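Local coordinates for protein anthranilate synthase component I (Streptococcus pneumoniae serotype 4, PDB 5KCK) that belongs to the anthranilate synthase component 1 family, built of large antiparallel beta sheets flanked by helices and present here as two copies, at residues Q161-E164 against E165-I168; R378-E381 against L382-E385; R347-P350 against E351-A354; R5-G9 against D10-P14; R387-A391 against G392-Y396. One frame throughout, in Å; residues are numbered along the deposited sequence.

All five contacts are local, and their chemistry follows their place in the fold. Contact 5 is the most central, its centre about 7 Å from that of the chain; it is a buried turn entering strand 393-398. Contact 2, at the end of helix 372-382, is partly buried and touches contact 5 through a hydrogen bond from R387 N to Y380 OH. Contact 3 is a surface turn where leucines pack beside an exposed carboxylate. Contacts 1 and 4, with centres about 21 Å apart, both meet the second subunit: the former is a partly buried helix end with a long ion pair, the latter a buried turn combining apolar packing with a histidine-carboxylate fork.

Contact 1 (Q161-E164 against E165-I168); sequences QVLE and ELRI
E164 and R167 meet at an angle rather than stacking, their carboxylate and guanidinium planes turned 61° apart. E164 carries CG anti to its own N and then bends at chi2, which swings the acid along the helix toward the arginine. OE2 lies in the guanidinium plane at its edge, and OE1 approaches obliquely; the ion pair is long, with E164 OE1 3.6 Å from R167 NH1. The same carboxylate also borders an apolar group, since E164 OE2 is 3.8 Å from I168 CD1.

On another face of helix 152-166, V162 and L166 run side by side in the same direction, with V162 CG1 4.1 Å from L166 CD1. L163 CD2 approaches that same L166 methyl at 4.3 Å. L21 of the second subunit packs on V162, E165 and L166, while E165 OE1 accepts a hydrogen bond from K22 N of that subunit.

The backbone bonds are regular up to L166. E165 N reaches Q161 O at 3.0 Å with a fairly straight N-H (160°), and L166 N reaches V162 O at 3.0 Å. R167 N is instead divided between a weak bond to L163 O and one to E164 O. The chemistry thus implies a regular turn giving way to poorly aligned bonds, with a long ion pair that probably adds only modest attraction.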
loop_
_atom_site.group_PDB
_atom_site.type_symbol
_atom_site.label_atom_id
_atom_site.label_comp_id
_atom_site.label_asym_id
_atom_site.label_seq_id
_atom_site.Cartn_x
_atom_site.Cartn_y
_atom_site.Cartn_z
ATOM N N GLN A 161 -0.510 -13.626 26.224
ATOM C CA GLN A 161 -0.824 -14.869 25.526
ATOM C C GLN A 161 -0.986 -14.639 24.028
ATOM O O GLN A 161 -0.489 -15.431 23.220
ATOM C CB GLN A 161 -2.082 -15.504 26.122
ATOM C CG GLN A 161 -1.837 -16.137 27.489
ATOM C CD GLN A 161 -3.120 -16.498 28.232
ATOM O OE1 GLN A 161 -4.207 -16.033 27.884
ATOM N NE2 GLN A 161 -2.992 -17.330 29.263
ATOM N N VAL A 162 -1.675 -13.565 23.640
ATOM C CA VAL A 162 -1.812 -13.238 22.219
ATOM C C VAL A 162 -0.438 -13.062 21.582
ATOM O O VAL A 162 -0.152 -13.615 20.513
ATOM C CB VAL A 162 -2.677 -11.977 22.033
ATOM C CG1 VAL A 162 -2.659 -11.540 20.582
ATOM C CG2 VAL A 162 -4.105 -12.236 22.497
ATOM N N LEU A 163 0.441 -12.305 22.250
ATOM C CA LEU A 163 1.774 -12.046 21.712
ATOM C C LEU A 163 2.578 -13.329 21.574
ATOM O O LEU A 163 3.338 -13.498 20.612
ATOM C CB LEU A 163 2.523 -11.058 22.603
ATOM C CG LEU A 163 2.008 -9.622 22.630
ATOM C CD1 LEU A 163 3.060 -8.704 23.242
ATOM C CD2 LEU A 163 1.615 -9.162 21.236
ATOM N N GLU A 164 2.451 -14.235 22.538
ATOM C CA GLU A 164 3.186 -15.487 22.433
ATOM C C GLU A 164 2.668 -16.318 21.264
ATOM O O GLU A 164 3.452 -16.955 20.551
ATOM C CB GLU A 164 3.104 -16.257 23.755
ATOM C CG GLU A 164 3.985 -17.500 23.802
ATOM C CD GLU A 164 5.372 -17.281 23.189
ATOM O OE1 GLU A 164 6.086 -16.335 23.603
ATOM O OE2 GLU A 164 5.745 -18.061 22.283
ATOM N N GLU A 165 1.353 -16.299 21.029
ATOM C CA GLU A 165 0.810 -17.003 19.873
ATOM C C GLU A 165 1.327 -16.407 18.565
ATOM O O GLU A 165 1.660 -17.144 17.629
ATOM C CB GLU A 165 -0.718 -16.991 19.929
ATOM C CG GLU A 165 -1.266 -17.874 21.058
ATOM C CD GLU A 165 -2.766 -17.756 21.251
ATOM O OE1 GLU A 165 -3.426 -17.038 20.467
ATOM O OE2 GLU A 165 -3.284 -18.384 22.201
ATOM N N LEU A 166 1.443 -15.075 18.497
ATOM C CA LEU A 166 1.896 -14.419 17.272
ATOM C C LEU A 166 3.340 -14.752 16.918
ATOM O O LEU A 166 3.704 -14.675 15.741
ATOM C CB LEU A 166 1.720 -12.904 17.395
ATOM C CG LEU A 166 0.253 -12.455 17.441
ATOM C CD1 LEU A 166 0.107 -10.940 17.642
ATOM C CD2 LEU A 166 -0.487 -12.912 16.180
ATOM N N ARG A 167 4.166 -15.135 17.893
ATOM C CA ARG A 167 5.555 -15.465 17.593
ATOM C C ARG A 167 5.702 -16.809 16.900
ATOM O O ARG A 167 6.756 -17.076 16.315
ATOM C CB ARG A 167 6.398 -15.472 18.874
ATOM C CG ARG A 167 6.774 -14.092 19.382
ATOM C CD ARG A 167 7.580 -14.156 20.674
ATOM N NE ARG A 167 8.999 -14.428 20.449
ATOM C CZ ARG A 167 9.609 -15.563 20.775
ATOM N NH1 ARG A 167 8.926 -16.547 21.351
ATOM N NH2 ARG A 167 10.908 -15.716 20.531
ATOM N N ILE A 168 4.685 -17.658 16.960
ATOM C CA ILE A 168 4.792 -19.059 16.559
ATOM C C ILE A 168 4.176 -19.201 15.173
ATOM O O ILE A 168 2.981 -18.915 15.008
ATOM C CB ILE A 168 4.100 -19.985 17.571
ATOM C CG1 ILE A 168 4.739 -19.828 18.950
ATOM C CG2 ILE A 168 4.160 -21.445 17.110
ATOM C CD1 ILE A 168 4.037 -20.603 20.028
#

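Contact 2 (R378-E381 against L382-E385); sequences RIYE and LETE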
loop_
_atom_site.group_PDB
_atom_site.type_symbol
_atom_site.label_atom_id
_atom_site.label_comp_id
_atom_site.label_asym_id
_atom_site.label_seq_id
_atom_site.Cartn_x
_atom_site.Cartn_y
_atom_site.Cartn_z
ATOM N N ARG A 378 -43.240 -7.228 -3.717
ATOM C CA ARG A 378 -43.206 -7.933 -4.997
ATOM C C ARG A 378 -42.052 -8.930 -5.058
ATOM O O ARG A 378 -42.205 -10.025 -5.615
ATOM C CB ARG A 378 -43.109 -6.934 -6.141
ATOM C CG ARG A 378 -44.312 -5.990 -6.231
ATOM C CD ARG A 378 -45.649 -6.733 -6.315
ATOM N NE ARG A 378 -46.725 -5.826 -6.705
ATOM C CZ ARG A 378 -48.020 -6.099 -6.607
ATOM N NH1 ARG A 378 -48.424 -7.264 -6.122
ATOM N NH2 ARG A 378 -48.916 -5.200 -6.993
ATOM N N ILE A 379 -40.898 -8.574 -4.485
ATOM C CA ILE A 379 -39.755 -9.487 -4.473
ATOM C C ILE A 379 -40.126 -10.805 -3.809
ATOM O O ILE A 379 -39.748 -11.883 -4.284
ATOM C CB ILE A 379 -38.544 -8.829 -3.787
ATOM C CG1 ILE A 379 -37.929 -7.774 -4.706
ATOM C CG2 ILE A 379 -37.496 -9.889 -3.372
ATOM C CD1 ILE A 379 -36.970 -6.834 -3.994
ATOM N N TYR A 380 -40.884 -10.752 -2.719
ATOM C CA TYR A 380 -41.241 -11.979 -2.027
ATOM C C TYR A 380 -42.511 -12.629 -2.561
ATOM O O TYR A 380 -42.914 -13.684 -2.056
ATOM C CB TYR A 380 -41.337 -11.719 -0.527
ATOM C CG TYR A 380 -39.995 -11.917 0.139
ATOM C CD1 TYR A 380 -38.926 -12.458 -0.574
ATOM C CD2 TYR A 380 -39.793 -11.588 1.473
ATOM C CE1 TYR A 380 -37.696 -12.659 0.019
ATOM C CE2 TYR A 380 -38.562 -11.783 2.075
ATOM C CZ TYR A 380 -37.518 -12.314 1.343
ATOM O OH TYR A 380 -36.293 -12.521 1.938
ATOM N N GLU A 381 -43.137 -12.043 -3.578
ATOM C CA GLU A 381 -44.121 -12.771 -4.361
ATOM C C GLU A 381 -43.479 -13.523 -5.515
ATOM O O GLU A 381 -44.067 -14.481 -6.018
ATOM C CB GLU A 381 -45.202 -11.812 -4.885
ATOM C CG GLU A 381 -46.050 -11.196 -3.766
ATOM C CD GLU A 381 -46.953 -10.049 -4.225
ATOM O OE1 GLU A 381 -46.922 -9.665 -5.416
ATOM O OE2 GLU A 381 -47.701 -9.524 -3.373
ATOM N N LEU A 382 -42.269 -13.134 -5.909
ATOM C CA LEU A 382 -41.553 -13.719 -7.034
ATOM C C LEU A 382 -40.401 -14.620 -6.614
ATOM O O LEU A 382 -40.288 -15.744 -7.101
ATOM C CB LEU A 382 -41.033 -12.599 -7.940
ATOM C CG LEU A 382 -42.142 -11.698 -8.460
ATOM C CD1 LEU A 382 -41.550 -10.516 -9.201
ATOM C CD2 LEU A 382 -43.069 -12.500 -9.360
ATOM N N GLU A 383 -39.521 -14.158 -5.735
ATOM C CA GLU A 383 -38.425 -15.009 -5.293
ATOM C C GLU A 383 -38.958 -16.139 -4.423
ATOM O O GLU A 383 -39.925 -15.968 -3.674
ATOM C CB GLU A 383 -37.379 -14.189 -4.539
ATOM C CG GLU A 383 -36.618 -13.221 -5.438
ATOM C CD GLU A 383 -35.491 -12.506 -4.719
ATOM O OE1 GLU A 383 -35.314 -12.750 -3.504
ATOM O OE2 GLU A 383 -34.778 -11.701 -5.371
ATOM N N THR A 384 -38.334 -17.310 -4.544
ATOM C CA THR A 384 -38.806 -18.513 -3.876
ATOM C C THR A 384 -37.942 -18.916 -2.688
ATOM O O THR A 384 -38.249 -19.912 -2.028
ATOM C CB THR A 384 -38.888 -19.672 -4.878
ATOM O OG1 THR A 384 -37.586 -19.936 -5.414
ATOM C CG2 THR A 384 -39.817 -19.307 -6.017
ATOM N N GLU A 385 -36.886 -18.166 -2.390
ATOM C CA GLU A 385 -36.003 -18.452 -1.272
ATOM C C GLU A 385 -35.825 -17.189 -0.450
ATOM O O GLU A 385 -35.631 -16.106 -1.006
ATOM C CB GLU A 385 -34.620 -18.933 -1.739
ATOM C CG GLU A 385 -34.610 -20.220 -2.540
ATOM C CD GLU A 385 -33.225 -20.532 -3.091
ATOM O OE1 GLU A 385 -32.837 -19.926 -4.117
ATOM O OE2 GLU A 385 -32.518 -21.365 -2.484
HETATM O O HOH W 1 -42.361 -16.856 -2.813
#
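I379 and E383, one helical turn apart, supply the closest side-chain packing. They lie side by side and point the same way, with I379 CG2 3.6 Å from E383 CD. E383 is extended beyond CG, so its whole carboxylate passes alongside that methyl. Its polar end is held from outside the segments: E383 OE2 accepts from S215 OG and forms a salt bridge with R387 NH2. L382 lies with its CG 3.3 Å from R378 O and packs on T199 and A200 of helix 190-205 and on L214.

The backbone bonds belong to the last turn of helix 372-382. E383 N donates to I379 O at 2.7 Å with an N-H angle of 162°, approaching almost in line with the carbonyl bond. L382 N donates to the same I379 O at 3.2 Å, but from 70° above the carbonyl plane. L382 N also makes a weak bond with R378 O at 3.1 Å.

Ionic pairing runs along the helix surface, where R378 NH1 binds E381 OE1 at 2.9 Å. The acid offers its syn lone pair and lies nearly in the guanidinium plane. R378 NH2 has a second carboxylate partner, D208 OD1.

One water joins the end of the helix to the following loop, donating to E383 O at 2.7 Å and more weakly to Y380 O.

E383 is the first residue to leave helical angles. The chemistry implies an ending in which I379 O is gripped by two N-H groups, while the water binds E383 O and, weakly, Y380 O.

Contact 3 (R347-P350 against E351-A354); sequences RLLP and ELTA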
loop_
_atom_site.group_PDB
_atom_site.type_symbol
_atom_site.label_atom_id
_atom_site.label_comp_id
_atom_site.label_asym_id
_atom_site.label_seq_id
_atom_site.Cartn_x
_atom_site.Cartn_y
_atom_site.Cartn_z
ATOM N N ARG A 347 -26.466 15.439 10.308
ATOM C CA ARG A 347 -26.220 15.402 11.748
ATOM C C ARG A 347 -27.363 14.661 12.445
ATOM O O ARG A 347 -28.484 15.166 12.530
ATOM C CB ARG A 347 -26.062 16.816 12.294
ATOM C CG ARG A 347 -25.645 16.876 13.754
ATOM C CD ARG A 347 -25.412 18.318 14.196
ATOM N NE ARG A 347 -24.483 19.008 13.299
ATOM C CZ ARG A 347 -23.156 18.904 13.368
ATOM N NH1 ARG A 347 -22.595 18.134 14.292
ATOM N NH2 ARG A 347 -22.388 19.564 12.506
ATOM N N LEU A 348 -27.067 13.471 12.952
ATOM C CA LEU A 348 -28.059 12.644 13.634
ATOM C C LEU A 348 -28.732 13.404 14.778
ATOM O O LEU A 348 -28.075 14.109 15.545
ATOM C CB LEU A 348 -27.364 11.390 14.165
ATOM C CG LEU A 348 -28.175 10.206 14.666
ATOM C CD1 LEU A 348 -29.014 9.627 13.538
ATOM C CD2 LEU A 348 -27.229 9.163 15.240
ATOM N N LEU A 349 -30.049 13.264 14.887
ATOM C CA LEU A 349 -30.783 13.947 15.943
ATOM C C LEU A 349 -30.349 13.420 17.311
ATOM O O LEU A 349 -30.016 12.241 17.451
ATOM C CB LEU A 349 -32.290 13.764 15.766
ATOM C CG LEU A 349 -32.913 14.502 14.584
ATOM C CD1 LEU A 349 -34.270 13.940 14.262
ATOM C CD2 LEU A 349 -33.012 16.000 14.871
ATOM N N PRO A 350 -30.352 14.280 18.336
ATOM C CA PRO A 350 -29.714 13.913 19.615
ATOM C C PRO A 350 -30.357 12.732 20.327
ATOM O O PRO A 350 -29.667 12.035 21.079
ATOM C CB PRO A 350 -29.820 15.202 20.449
ATOM C CG PRO A 350 -30.894 16.032 19.775
ATOM C CD PRO A 350 -30.845 15.673 18.325
ATOM N N GLU A 351 -31.629 12.451 20.098
ATOM C CA GLU A 351 -32.253 11.317 20.763
ATOM C C GLU A 351 -32.107 10.007 19.992
ATOM O O GLU A 351 -32.533 8.963 20.496
ATOM C CB GLU A 351 -33.736 11.610 21.029
ATOM C CG GLU A 351 -34.628 11.679 19.788
ATOM C CD GLU A 351 -34.566 13.019 19.062
ATOM O OE1 GLU A 351 -33.717 13.864 19.419
ATOM O OE2 GLU A 351 -35.376 13.219 18.128
ATOM N N LEU A 352 -31.505 10.021 18.804
ATOM C CA LEU A 352 -31.407 8.827 17.973
ATOM C C LEU A 352 -29.988 8.266 18.003
ATOM O O LEU A 352 -29.048 8.905 18.484
ATOM C CB LEU A 352 -31.842 9.131 16.536
ATOM C CG LEU A 352 -33.202 9.828 16.403
ATOM C CD1 LEU A 352 -33.610 9.941 14.939
ATOM C CD2 LEU A 352 -34.258 9.095 17.192
ATOM N N THR A 353 -29.840 7.044 17.491
ATOM C CA THR A 353 -28.569 6.324 17.533
ATOM C C THR A 353 -28.276 5.715 16.165
ATOM O O THR A 353 -29.043 5.871 15.207
ATOM C CB THR A 353 -28.580 5.207 18.585
ATOM O OG1 THR A 353 -29.408 4.145 18.106
ATOM C CG2 THR A 353 -29.112 5.716 19.944
ATOM N N ALA A 354 -27.164 4.973 16.094
ATOM C CA ALA A 354 -26.827 4.268 14.861
ATOM C C ALA A 354 -27.908 3.271 14.457
ATOM O O ALA A 354 -28.055 2.979 13.266
ATOM C CB ALA A 354 -25.484 3.550 15.005
#
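The E351 carboxylate has L349 over one face, with E351 OE2 3.9 Å from L349 CB, and P350 beside OE1, nearer the plane but displaced to the same side, with E351 OE1 3.6 Å from P350 CD. The puckered P350 ring lies alongside the acid, the two side chains pointing the same way. All four residues L349 to L352 form a type I beta turn, in the loop between strand 338-347 and helix 354-361. P350 and E351 are its two corner residues.

E351 reaches back over the turn because CG sits in the crowded position between N and the carbonyl carbon (chi1 69°) and the chain then bends at chi2 (-81°). The meeting is of a carboxylate with carbon groups; P350 N, lacking a hydrogen, cannot donate to it.

The turn is closed by L352 N to L349 O, at 3.0 Å and 163°. Beside this bond, L349 and L352 lie parallel in sense, with L349 CB 4.1 Å from L352 CG.

L348 approaches from the incoming limb and crosses L352 at a slant, its CD1 4.2 Å from L352 CB. I317 packs on both of these leucines, and V268 of strand 267-270 packs on L348.

T353 is the N-cap of the next helix: its OG1 accepts from M355 N, while T353 N donates to D356 OD2. The other L348 methyl, CD2, touches the backbone just before that helix, 3.7 Å from T353 C.

Contact 4 (R5-G9 against D10-P14); sequences RIIHG and DVLSP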
loop_
_atom_site.group_PDB
_atom_site.type_symbol
_atom_site.label_atom_id
_atom_site.label_comp_id
_atom_site.label_asym_id
_atom_site.label_seq_id
_atom_site.Cartn_x
_atom_site.Cartn_y
_atom_site.Cartn_z
ATOM N N ARG A 5 10.116 -19.693 -7.578
ATOM C CA ARG A 5 8.964 -19.974 -6.738
ATOM C C ARG A 5 8.216 -18.674 -6.471
ATOM O O ARG A 5 8.830 -17.633 -6.210
ATOM C CB ARG A 5 9.371 -20.623 -5.412
ATOM C CG ARG A 5 8.252 -21.422 -4.752
ATOM C CD ARG A 5 8.006 -22.734 -5.495
ATOM N NE ARG A 5 9.251 -23.475 -5.707
ATOM C CZ ARG A 5 9.647 -24.518 -4.976
ATOM N NH1 ARG A 5 8.889 -24.962 -3.978
ATOM N NH2 ARG A 5 10.801 -25.120 -5.247
ATOM N N ILE A 6 6.893 -18.732 -6.564
ATOM C CA ILE A 6 6.037 -17.596 -6.250
ATOM C C ILE A 6 5.480 -17.815 -4.856
ATOM O O ILE A 6 4.913 -18.875 -4.572
ATOM C CB ILE A 6 4.893 -17.440 -7.269
ATOM C CG1 ILE A 6 5.428 -17.444 -8.695
ATOM C CG2 ILE A 6 4.120 -16.155 -7.003
ATOM C CD1 ILE A 6 6.333 -16.308 -8.977
ATOM N N ILE A 7 5.657 -16.828 -3.986
ATOM C CA ILE A 7 5.081 -16.837 -2.647
ATOM C C ILE A 7 3.999 -15.769 -2.585
ATOM O O ILE A 7 4.195 -14.647 -3.063
ATOM C CB ILE A 7 6.152 -16.587 -1.569
ATOM C CG1 ILE A 7 7.210 -17.691 -1.602
ATOM C CG2 ILE A 7 5.499 -16.462 -0.187
ATOM C CD1 ILE A 7 8.233 -17.565 -0.484
ATOM N N HIS A 8 2.858 -16.117 -1.996
ATOM C CA HIS A 8 1.801 -15.128 -1.832
ATOM C C HIS A 8 2.273 -14.020 -0.893
ATOM O O HIS A 8 2.959 -14.271 0.104
ATOM C CB HIS A 8 0.529 -15.793 -1.309
ATOM C CG HIS A 8 -0.729 -15.186 -1.850
ATOM N ND1 HIS A 8 -1.665 -14.568 -1.047
ATOM C CD2 HIS A 8 -1.196 -15.089 -3.117
ATOM C CE1 HIS A 8 -2.659 -14.122 -1.795
ATOM N NE2 HIS A 8 -2.399 -14.422 -3.055
ATOM N N GLY A 9 1.929 -12.779 -1.238
ATOM C CA GLY A 9 2.499 -11.617 -0.570
ATOM C C GLY A 9 2.060 -11.411 0.872
ATOM O O GLY A 9 2.637 -10.556 1.555
ATOM N N ASP A 10 1.078 -12.169 1.353
ATOM C CA ASP A 10 0.482 -11.903 2.654
ATOM C C ASP A 10 1.123 -12.690 3.788
ATOM O O ASP A 10 0.636 -12.609 4.920
ATOM C CB ASP A 10 -1.028 -12.189 2.617
ATOM C CG ASP A 10 -1.359 -13.618 2.167
ATOM O OD1 ASP A 10 -0.429 -14.427 1.966
ATOM O OD2 ASP A 10 -2.566 -13.942 2.031
ATOM N N VAL A 11 2.178 -13.462 3.522
ATOM C CA VAL A 11 2.828 -14.262 4.555
ATOM C C VAL A 11 4.306 -13.947 4.688
ATOM O O VAL A 11 5.002 -14.603 5.471
ATOM C CB VAL A 11 2.634 -15.777 4.321
ATOM C CG1 VAL A 11 1.176 -16.139 4.337
ATOM C CG2 VAL A 11 3.316 -16.225 3.020
ATOM N N LEU A 12 4.805 -12.964 3.953
ATOM C CA LEU A 12 6.212 -12.610 3.984
ATOM C C LEU A 12 6.328 -11.154 3.565
ATOM O O LEU A 12 5.676 -10.728 2.615
ATOM C CB LEU A 12 7.033 -13.511 3.047
ATOM C CG LEU A 12 8.557 -13.455 3.169
ATOM C CD1 LEU A 12 8.982 -13.824 4.586
ATOM C CD2 LEU A 12 9.200 -14.386 2.147
ATOM N N SER A 13 7.135 -10.401 4.294
ATOM C CA SER A 13 7.525 -9.049 3.950
ATOM C C SER A 13 9.018 -9.020 3.629
ATOM O O SER A 13 9.741 -9.976 3.933
ATOM C CB SER A 13 7.217 -8.096 5.113
ATOM O OG SER A 13 8.178 -8.282 6.135
ATOM N N PRO A 14 9.518 -7.956 2.991
ATOM C CA PRO A 14 10.965 -7.911 2.720
ATOM C C PRO A 14 11.795 -7.809 3.988
ATOM O O PRO A 14 12.939 -8.282 4.012
ATOM C CB PRO A 14 11.136 -6.680 1.812
ATOM C CG PRO A 14 9.913 -5.894 1.959
ATOM C CD PRO A 14 8.801 -6.825 2.378
#
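H8, first residue of a type I beta turn that runs to V11, meets D10 at its second corner; the turn leads from strand 2-8 toward helix 14-20. Their polar link is a fork: H8 ND1 donates weakly to D10 OD1 and to D10 OD2, each 3.3 Å away, with N-H angles just above 150°. D10 CG sits between its backbone N and carbonyl carbon (chi1 56°), which turns the acid back to H8. That carbon lies in the imidazole plane at the ring edge, yet the carboxylate plane is turned 68° from the ring, and the two oxygens sit slightly to opposite sides of the ring plane. R231 of helix 226-236 is the stronger partner of D10, forming a salt bridge through OD1, so the histidine acts as a second, weaker hold on the acid.

Apolar contacts fill the other side of the turn. I7 and V11 meet at about a right angle, I7 CG2 being 3.9 Å from V11 CG2, while I7 CD1 reaches L12 CD2 at 4.2 Å. F174 packs against all three of these residues.

The turn also belongs to the dimer interface. Residues R5 to H8 pair antiparallel with a strand of the second subunit, and D10 O accepts from S13 OG of that subunit, with the reciprocal bond also present. Within its own chain S13 is the N-cap of the following helix, its OG bonded to L16 N. Inside the bend, V11 CG2 comes 3.5 Å from H8 O.

Contact 5 (R387-A391 against G392-Y396); sequences RGVYA and GAIGY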
loop_
_atom_site.group_PDB
_atom_site.type_symbol
_atom_site.label_atom_id
_atom_site.label_comp_id
_atom_site.label_asym_id
_atom_site.label_seq_id
_atom_site.Cartn_x
_atom_site.Cartn_y
_atom_site.Cartn_z
ATOM N N ARG A 387 -33.998 -14.399 1.397
ATOM C CA ARG A 387 -32.715 -13.814 1.014
ATOM C C ARG A 387 -31.649 -14.058 2.071
ATOM O O ARG A 387 -30.511 -14.412 1.737
ATOM C CB ARG A 387 -32.877 -12.316 0.741
ATOM C CG ARG A 387 -33.486 -12.061 -0.623
ATOM C CD ARG A 387 -33.665 -10.597 -0.927
ATOM N NE ARG A 387 -33.934 -10.427 -2.350
ATOM C CZ ARG A 387 -33.831 -9.270 -2.986
ATOM N NH1 ARG A 387 -33.468 -8.182 -2.316
ATOM N NH2 ARG A 387 -34.085 -9.201 -4.287
ATOM N N GLY A 388 -31.988 -13.879 3.346
ATOM C CA GLY A 388 -31.012 -14.148 4.396
ATOM C C GLY A 388 -29.938 -13.081 4.438
ATOM O O GLY A 388 -30.225 -11.876 4.488
ATOM N N VAL A 389 -28.675 -13.523 4.429
ATOM C CA VAL A 389 -27.554 -12.582 4.494
ATOM C C VAL A 389 -27.557 -11.662 3.278
ATOM O O VAL A 389 -27.383 -10.443 3.401
ATOM C CB VAL A 389 -26.216 -13.334 4.615
ATOM C CG1 VAL A 389 -25.042 -12.362 4.417
ATOM C CG2 VAL A 389 -26.115 -14.044 5.967
ATOM N N TYR A 390 -27.744 -12.234 2.088
ATOM C CA TYR A 390 -27.740 -11.448 0.861
ATOM C C TYR A 390 -28.683 -10.257 0.973
ATOM O O TYR A 390 -29.829 -10.398 1.410
ATOM C CB TYR A 390 -28.152 -12.317 -0.332
ATOM C CG TYR A 390 -28.466 -11.487 -1.565
ATOM C CD1 TYR A 390 -27.447 -10.928 -2.314
ATOM C CD2 TYR A 390 -29.774 -11.245 -1.962
ATOM C CE1 TYR A 390 -27.710 -10.171 -3.432
ATOM C CE2 TYR A 390 -30.047 -10.477 -3.089
ATOM C CZ TYR A 390 -29.003 -9.943 -3.816
ATOM O OH TYR A 390 -29.228 -9.172 -4.936
ATOM N N ALA A 391 -28.181 -9.083 0.575
ATOM C CA ALA A 391 -28.906 -7.813 0.510
ATOM C C ALA A 391 -29.196 -7.223 1.883
ATOM O O ALA A 391 -30.024 -6.308 1.994
ATOM C CB ALA A 391 -30.220 -7.934 -0.274
ATOM N N GLY A 392 -28.565 -7.736 2.936
ATOM C CA GLY A 392 -28.627 -7.105 4.240
ATOM C C GLY A 392 -27.439 -6.184 4.450
ATOM O O GLY A 392 -27.009 -5.508 3.508
ATOM N N ALA A 393 -26.876 -6.184 5.660
ATOM C CA ALA A 393 -25.835 -5.248 6.060
ATOM C C ALA A 393 -24.785 -5.982 6.880
ATOM O O ALA A 393 -25.124 -6.759 7.775
ATOM C CB ALA A 393 -26.412 -4.078 6.876
ATOM N N ILE A 394 -23.510 -5.711 6.586
ATOM C CA ILE A 394 -22.384 -6.403 7.202
ATOM C C ILE A 394 -21.368 -5.371 7.668
ATOM O O ILE A 394 -21.007 -4.460 6.911
ATOM C CB ILE A 394 -21.722 -7.399 6.225
ATOM C CG1 ILE A 394 -22.727 -8.443 5.751
ATOM C CG2 ILE A 394 -20.555 -8.113 6.875
ATOM C CD1 ILE A 394 -22.123 -9.477 4.813
ATOM N N GLY A 395 -20.885 -5.526 8.895
ATOM C CA GLY A 395 -19.842 -4.645 9.378
ATOM C C GLY A 395 -19.726 -4.651 10.886
ATOM O O GLY A 395 -19.780 -5.725 11.487
ATOM N N TYR A 396 -19.574 -3.477 11.511
ATOM C CA TYR A 396 -19.388 -3.407 12.957
ATOM C C TYR A 396 -20.237 -2.295 13.569
ATOM O O TYR A 396 -20.632 -1.333 12.903
ATOM C CB TYR A 396 -17.912 -3.190 13.343
ATOM C CG TYR A 396 -17.337 -1.839 12.945
ATOM C CD1 TYR A 396 -17.517 -0.706 13.750
ATOM C CD2 TYR A 396 -16.599 -1.697 11.774
ATOM C CE1 TYR A 396 -16.990 0.533 13.377
ATOM C CE2 TYR A 396 -16.061 -0.467 11.396
ATOM C CZ TYR A 396 -16.263 0.639 12.200
ATOM O OH TYR A 396 -15.727 1.839 11.822
#
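V389 sends CG1 anti to its own N (chi1 169°), and I394 extends its chain fully beyond CG1 (chi2 -178°); together these torsions bring V389 CG1 and I394 CD1 to 4.1 Å. The two side chains cross at about a right angle and touch through one methyl of each. F96 of strand 92-97 packs on both, adding to this buried apolar cluster.

The backbone between them makes a type II beta turn from V389 to G392. Its closing bond runs from G392 N to V389 O at 3.0 Å. A391 occupies the third position of the turn with a positive phi of 72°.

Y390 turns an edge of its ring to the face of the R387 guanidinium. Y390 CE2 lies 3.9 Å above the guanidinium plane, over its centre, while R387 NE lies in the plane of the Y390 ring at its edge. A391 CB covers one face of that ring, 3.7 Å above its plane and toward the rim. The guanidinium is paired in charge with E383 through a salt bridge from NH2, and R387 also makes a cation-pi contact with Y99 and a hydrogen bond from NH1 to V367 O.

Beyond the turn, I394 pairs with A406 and A393 with V97 through backbone hydrogen bonds, while the chain turns a corner at G395. This is a type II turn feeding strand 393-398, an interior strand of the large antiparallel sheet, between strands 92-97 and 403-407.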